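Local coordinates for mediator of RNA polymerase II transcription subunit 18 (Schizosaccharomyces pombe, PDB 3C0T), which serves as a subunit of Mediator, the coactivator complex that conveys signals from gene-specific regulators to the RNA polymerase II machinery, at residues A[118-130]-A[139-151]. Numbering follows the deposited sequence.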
loop_
_atom_site.group_PDB
_atom_site.type_symbol
_atom_site.label_atom_id
_atom_site.label_comp_id
_atom_site.label_asym_id
_atom_site.label_seq_id
_atom_site.Cartn_x
_atom_site.Cartn_y
_atom_site.Cartn_z
ATOM N N TYR A 118 -2.306 -3.339 22.184
ATOM C CA TYR A 118 -2.285 -2.345 21.118
ATOM C C TYR A 118 -3.582 -1.557 21.097
ATOM O O TYR A 118 -4.620 -2.052 21.526
ATOM C CB TYR A 118 -2.095 -3.006 19.750
ATOM C CG TYR A 118 -0.748 -3.659 19.530
ATOM C CD1 TYR A 118 -0.451 -4.904 20.084
ATOM C CD2 TYR A 118 0.228 -3.034 18.751
ATOM C CE1 TYR A 118 0.787 -5.515 19.863
ATOM C CE2 TYR A 118 1.471 -3.633 18.527
ATOM C CZ TYR A 118 1.742 -4.872 19.084
ATOM O OH TYR A 118 2.962 -5.461 18.858
ATOM N N GLU A 119 -3.520 -0.330 20.595
ATOM C CA GLU A 119 -4.714 0.491 20.499
ATOM C C GLU A 119 -4.867 1.035 19.082
ATOM O O GLU A 119 -3.885 1.257 18.376
ATOM C CB GLU A 119 -4.660 1.646 21.508
ATOM C CG GLU A 119 -3.493 2.596 21.318
ATOM C CD GLU A 119 -3.454 3.704 22.365
ATOM O OE1 GLU A 119 -2.597 4.609 22.240
ATOM O OE2 GLU A 119 -4.273 3.670 23.312
ATOM N N PHE A 120 -6.110 1.241 18.673
ATOM C CA PHE A 120 -6.416 1.755 17.348
ATOM C C PHE A 120 -5.752 3.098 17.047
ATOM O O PHE A 120 -5.858 4.041 17.828
ATOM C CB PHE A 120 -7.932 1.903 17.194
ATOM C CG PHE A 120 -8.348 2.518 15.887
ATOM C CD1 PHE A 120 -8.225 1.806 14.696
ATOM C CD2 PHE A 120 -8.830 3.823 15.842
ATOM C CE1 PHE A 120 -8.573 2.386 13.480
ATOM C CE2 PHE A 120 -9.178 4.412 14.630
ATOM C CZ PHE A 120 -9.049 3.691 13.446
ATOM N N SER A 121 -5.077 3.181 15.906
ATOM C CA SER A 121 -4.427 4.418 15.488
ATOM C C SER A 121 -5.258 5.089 14.393
ATOM O O SER A 121 -5.855 6.147 14.608
ATOM C CB SER A 121 -3.020 4.135 14.961
ATOM O OG SER A 121 -2.436 5.318 14.437
ATOM N N HIS A 122 -5.300 4.465 13.218
ATOM C CA HIS A 122 -6.061 5.002 12.091
ATOM C C HIS A 122 -6.461 3.894 11.125
ATOM O O HIS A 122 -6.014 2.750 11.247
ATOM C CB HIS A 122 -5.237 6.049 11.340
ATOM C CG HIS A 122 -3.908 5.546 10.869
ATOM N ND1 HIS A 122 -2.888 5.212 11.736
ATOM C CD2 HIS A 122 -3.430 5.316 9.622
ATOM C CE1 HIS A 122 -1.840 4.802 11.044
ATOM N NE2 HIS A 122 -2.142 4.856 9.760
ATOM N N GLU A 123 -7.312 4.241 10.167
ATOM C CA GLU A 123 -7.763 3.285 9.173
ATOM C C GLU A 123 -8.014 3.985 7.849
ATOM O O GLU A 123 -8.256 5.193 7.804
ATOM C CB GLU A 123 -9.051 2.601 9.628
ATOM C CG GLU A 123 -10.236 3.550 9.795
ATOM C CD GLU A 123 -11.514 2.817 10.147
ATOM O OE1 GLU A 123 -11.430 1.768 10.815
ATOM O OE2 GLU A 123 -12.604 3.289 9.769
ATOM N N TYR A 124 -7.947 3.218 6.769
ATOM C CA TYR A 124 -8.200 3.766 5.447
ATOM C C TYR A 124 -8.524 2.649 4.476
ATOM O O TYR A 124 -8.435 1.460 4.805
ATOM C CB TYR A 124 -6.996 4.583 4.930
ATOM C CG TYR A 124 -5.679 3.852 4.975
ATOM C CD1 TYR A 124 -4.927 3.816 6.144
ATOM C CD2 TYR A 124 -5.201 3.160 3.856
ATOM C CE1 TYR A 124 -3.732 3.108 6.209
ATOM C CE2 TYR A 124 -4.004 2.451 3.903
ATOM C CZ TYR A 124 -3.273 2.428 5.087
ATOM O OH TYR A 124 -2.083 1.740 5.150
ATOM N N ILE A 125 -8.909 3.047 3.275
ATOM C CA ILE A 125 -9.276 2.110 2.237
ATOM C C ILE A 125 -8.390 2.315 1.015
ATOM O O ILE A 125 -8.048 3.448 0.673
ATOM C CB ILE A 125 -10.762 2.309 1.858
ATOM C CG1 ILE A 125 -11.646 1.752 2.978
ATOM C CG2 ILE A 125 -11.066 1.653 0.511
ATOM C CD1 ILE A 125 -13.130 2.014 2.788
ATOM N N ILE A 126 -7.987 1.215 0.385
ATOM C CA ILE A 126 -7.165 1.290 -0.815
ATOM C C ILE A 126 -8.000 0.818 -1.998
ATOM O O ILE A 126 -8.570 -0.284 -1.987
ATOM C CB ILE A 126 -5.890 0.407 -0.743
ATOM C CG1 ILE A 126 -4.940 0.913 0.352
ATOM C CG2 ILE A 126 -5.162 0.446 -2.086
ATOM C CD1 ILE A 126 -4.547 2.375 0.207
ATOM N N GLN A 127 -8.063 1.679 -3.008
ATOM C CA GLN A 127 -8.795 1.431 -4.234
ATOM C C GLN A 127 -7.789 1.484 -5.381
ATOM O O GLN A 127 -7.049 2.466 -5.504
ATOM C CB GLN A 127 -9.833 2.538 -4.435
ATOM C CG GLN A 127 -10.490 2.556 -5.812
ATOM C CD GLN A 127 -11.105 3.916 -6.147
ATOM O OE1 GLN A 127 -12.225 3.991 -6.636
ATOM N NE2 GLN A 127 -10.367 4.989 -5.889
ATOM N N GLY A 128 -7.762 0.460 -6.227
ATOM C CA GLY A 128 -6.826 0.495 -7.332
ATOM C C GLY A 128 -6.795 -0.739 -8.205
ATOM O O GLY A 128 -7.654 -1.625 -8.099
ATOM N N LEU A 129 -5.785 -0.782 -9.073
ATOM C CA LEU A 129 -5.583 -1.883 -10.001
ATOM C C LEU A 129 -4.198 -2.470 -9.791
ATOM O O LEU A 129 -3.261 -1.772 -9.395
ATOM C CB LEU A 129 -5.710 -1.388 -11.449
ATOM C CG LEU A 129 -7.119 -1.017 -11.916
ATOM C CD1 LEU A 129 -7.066 -0.308 -13.275
ATOM C CD2 LEU A 129 -7.959 -2.282 -11.993
ATOM N N GLU A 130 -4.067 -3.758 -10.060
ATOM C CA GLU A 130 -2.787 -4.409 -9.892
ATOM C C GLU A 130 -2.407 -5.160 -11.159
ATOM O O GLU A 130 -3.218 -5.893 -11.729
ATOM C CB GLU A 130 -2.837 -5.365 -8.706
ATOM C CG GLU A 130 -1.515 -5.498 -7.999
ATOM C CD GLU A 130 -1.622 -6.239 -6.677
ATOM O OE1 GLU A 130 -1.964 -7.442 -6.704
ATOM O OE2 GLU A 130 -1.361 -5.615 -5.616
ATOM N N ARG A 139 1.142 -1.716 -8.731
ATOM C CA ARG A 139 -0.165 -1.313 -8.252
ATOM C C ARG A 139 -0.363 0.195 -8.425
ATOM O O ARG A 139 0.530 0.987 -8.118
ATOM C CB ARG A 139 -0.279 -1.715 -6.771
ATOM C CG ARG A 139 -1.489 -1.175 -6.047
ATOM C CD ARG A 139 -1.453 -1.502 -4.551
ATOM N NE ARG A 139 -1.648 -2.923 -4.274
ATOM C CZ ARG A 139 -2.191 -3.387 -3.152
ATOM N NH1 ARG A 139 -2.583 -2.543 -2.206
ATOM N NH2 ARG A 139 -2.372 -4.694 -2.986
ATOM N N ILE A 140 -1.517 0.586 -8.963
ATOM C CA ILE A 140 -1.841 1.998 -9.124
ATOM C C ILE A 140 -3.087 2.156 -8.259
ATOM O O ILE A 140 -4.109 1.506 -8.492
ATOM C CB ILE A 140 -2.096 2.375 -10.613
ATOM C CG1 ILE A 140 -2.362 3.878 -10.729
ATOM C CG2 ILE A 140 -3.230 1.556 -11.194
ATOM C CD1 ILE A 140 -2.305 4.395 -12.162
ATOM N N TYR A 141 -2.999 3.002 -7.239
ATOM C CA TYR A 141 -4.115 3.136 -6.312
ATOM C C TYR A 141 -4.350 4.512 -5.730
ATOM O O TYR A 141 -3.555 5.433 -5.890
ATOM C CB TYR A 141 -3.918 2.176 -5.135
ATOM C CG TYR A 141 -2.766 2.564 -4.226
ATOM C CD1 TYR A 141 -1.447 2.223 -4.541
ATOM C CD2 TYR A 141 -2.991 3.279 -3.047
ATOM C CE1 TYR A 141 -0.386 2.581 -3.709
ATOM C CE2 TYR A 141 -1.933 3.645 -2.206
ATOM C CZ TYR A 141 -0.634 3.293 -2.542
ATOM O OH TYR A 141 0.417 3.644 -1.708
ATOM N N GLN A 142 -5.456 4.611 -5.005
ATOM C CA GLN A 142 -5.853 5.839 -4.350
ATOM C C GLN A 142 -6.201 5.449 -2.922
ATOM O O GLN A 142 -6.770 4.378 -2.696
ATOM C CB GLN A 142 -7.075 6.414 -5.059
ATOM C CG GLN A 142 -7.182 7.917 -4.959
ATOM C CD GLN A 142 -8.053 8.485 -6.046
ATOM O OE1 GLN A 142 -9.262 8.213 -6.103
ATOM N NE2 GLN A 142 -7.445 9.268 -6.937
ATOM N N THR A 143 -5.840 6.273 -1.945
ATOM C CA THR A 143 -6.193 5.915 -0.584
ATOM C C THR A 143 -7.414 6.734 -0.171
ATOM O O THR A 143 -7.434 7.966 -0.265
ATOM C CB THR A 143 -4.984 6.062 0.399
ATOM O OG1 THR A 143 -5.152 7.206 1.228
ATOM C CG2 THR A 143 -3.694 6.155 -0.360
ATOM N N LEU A 144 -8.454 6.010 0.232
ATOM C CA LEU A 144 -9.727 6.598 0.611
ATOM C C LEU A 144 -10.032 6.556 2.101
ATOM O O LEU A 144 -9.317 5.926 2.876
ATOM C CB LEU A 144 -10.841 5.899 -0.171
ATOM C CG LEU A 144 -11.136 6.331 -1.621
ATOM C CD1 LEU A 144 -10.054 7.250 -2.175
ATOM C CD2 LEU A 144 -11.298 5.085 -2.482
ATOM N N ILE A 145 -11.113 7.226 2.483
ATOM C CA ILE A 145 -11.553 7.305 3.871
ATOM C C ILE A 145 -13.001 6.840 3.969
ATOM O O ILE A 145 -13.859 7.324 3.236
ATOM C CB ILE A 145 -11.476 8.776 4.391
ATOM C CG1 ILE A 145 -10.052 9.314 4.238
ATOM C CG2 ILE A 145 -11.903 8.850 5.851
ATOM C CD1 ILE A 145 -9.022 8.500 4.986
ATOM N N PRO A 146 -13.290 5.894 4.879
ATOM C CA PRO A 146 -14.658 5.382 5.055
ATOM C C PRO A 146 -15.598 6.529 5.439
ATOM O O PRO A 146 -15.184 7.484 6.102
ATOM C CB PRO A 146 -14.514 4.383 6.200
ATOM C CG PRO A 146 -13.082 3.977 6.147
ATOM C CD PRO A 146 -12.365 5.254 5.828
ATOM N N SER A 147 -16.856 6.445 5.025
ATOM C CA SER A 147 -17.804 7.494 5.374
ATOM C C SER A 147 -18.268 7.289 6.822
ATOM O O SER A 147 -18.906 8.158 7.413
ATOM C CB SER A 147 -18.993 7.489 4.401
ATOM O OG SER A 147 -19.477 6.175 4.185
ATOM N N GLN A 148 -17.916 6.135 7.384
ATOM C CA GLN A 148 -18.250 5.775 8.762
ATOM C C GLN A 148 -17.148 4.821 9.238
ATOM O O GLN A 148 -16.794 3.880 8.527
ATOM C CB GLN A 148 -19.601 5.057 8.807
ATOM C CG GLN A 148 -20.441 5.359 10.034
ATOM C CD GLN A 148 -21.150 6.702 9.931
ATOM O OE1 GLN A 148 -20.513 7.750 9.786
ATOM N NE2 GLN A 148 -22.480 6.674 10.003
ATOM N N GLN A 149 -16.609 5.046 10.431
ATOM C CA GLN A 149 -15.541 4.186 10.919
ATOM C C GLN A 149 -15.864 2.689 10.840
ATOM O O GLN A 149 -16.933 2.254 11.253
ATOM C CB GLN A 149 -15.160 4.564 12.353
ATOM C CG GLN A 149 -14.015 3.724 12.906
ATOM C CD GLN A 149 -13.358 4.349 14.124
ATOM O OE1 GLN A 149 -12.763 5.425 14.040
ATOM N NE2 GLN A 149 -13.460 3.673 15.265
ATOM N N ARG A 150 -14.920 1.920 10.296
ATOM C CA ARG A 150 -15.036 0.470 10.134
ATOM C C ARG A 150 -16.213 0.063 9.253
ATOM O O ARG A 150 -16.751 -1.042 9.383
ATOM C CB ARG A 150 -15.141 -0.213 11.504
ATOM C CG ARG A 150 -14.578 -1.648 11.560
ATOM C CD ARG A 150 -13.121 -1.724 11.073
ATOM N NE ARG A 150 -12.292 -0.695 11.695
ATOM C CZ ARG A 150 -11.820 -0.749 12.936
ATOM N NH1 ARG A 150 -12.082 -1.797 13.708
ATOM N NH2 ARG A 150 -11.098 0.254 13.410
ATOM N N SER A 151 -16.602 0.954 8.343
ATOM C CA SER A 151 -17.710 0.686 7.433
ATOM C C SER A 151 -17.229 0.451 6.002
ATOM O O SER A 151 -16.371 1.169 5.495
ATOM C CB SER A 151 -18.701 1.854 7.453
ATOM O OG SER A 151 -19.730 1.670 6.493
#
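Six backbone hydrogen bonds join Ile125, Gln127 and Leu129 to Leu144, Gln142 and Ile140, each pair bonded in both directions, which shows antiparallel pairing; the strands are consecutive, a beta hairpin of the curved sheet. At the non-hydrogen-bonded pair Gly128–Tyr141 the strands close to 3.9 Å between CA atoms.

Two salt bridges lie toward opposite ends of the contact. In the type II turn Gln148–Ser151, Arg150 sends NE and NH2 to Glu123 OE1, the NE bond measuring 2.8 Å. That oxygen lies 2° from the guanidinium plane. Glu123 OE2 takes Arg150 N on its syn lone pair at 2.7 Å. With CG between backbone N and carbonyl carbon (chi1 63°), the extended Glu123 chain spans to the turn. Shortening Glu123 to an alanine removes both acceptors, which would probably leave the Arg150 guanidinium without its carboxylate mate and the Arg150 N-H without this partner. Arg139 NE and NH2 both donate to the single oxygen Glu130 OE2, from one face of the carboxylate, while Arg139 NH1 pairs with Glu34 on strand 27-41.

Apolar contacts lie between these bridges. Ile126 CG2 meets Tyr141 CD2 at 3.7 Å, and its CD1 reaches Thr143 CB; Tyr141 and Thr143 also take an apolar side chain of another protein's chain. On the reverse face Leu144 CD2 presses against Gln127 CB (3.5 Å), and Ile125 CD1 rests on Pro146 CG.

With both Glu123 oxygens engaged, one by side chain and one by backbone, this carboxylate is likely to stay ionised and to fix the turn's position and rotation together.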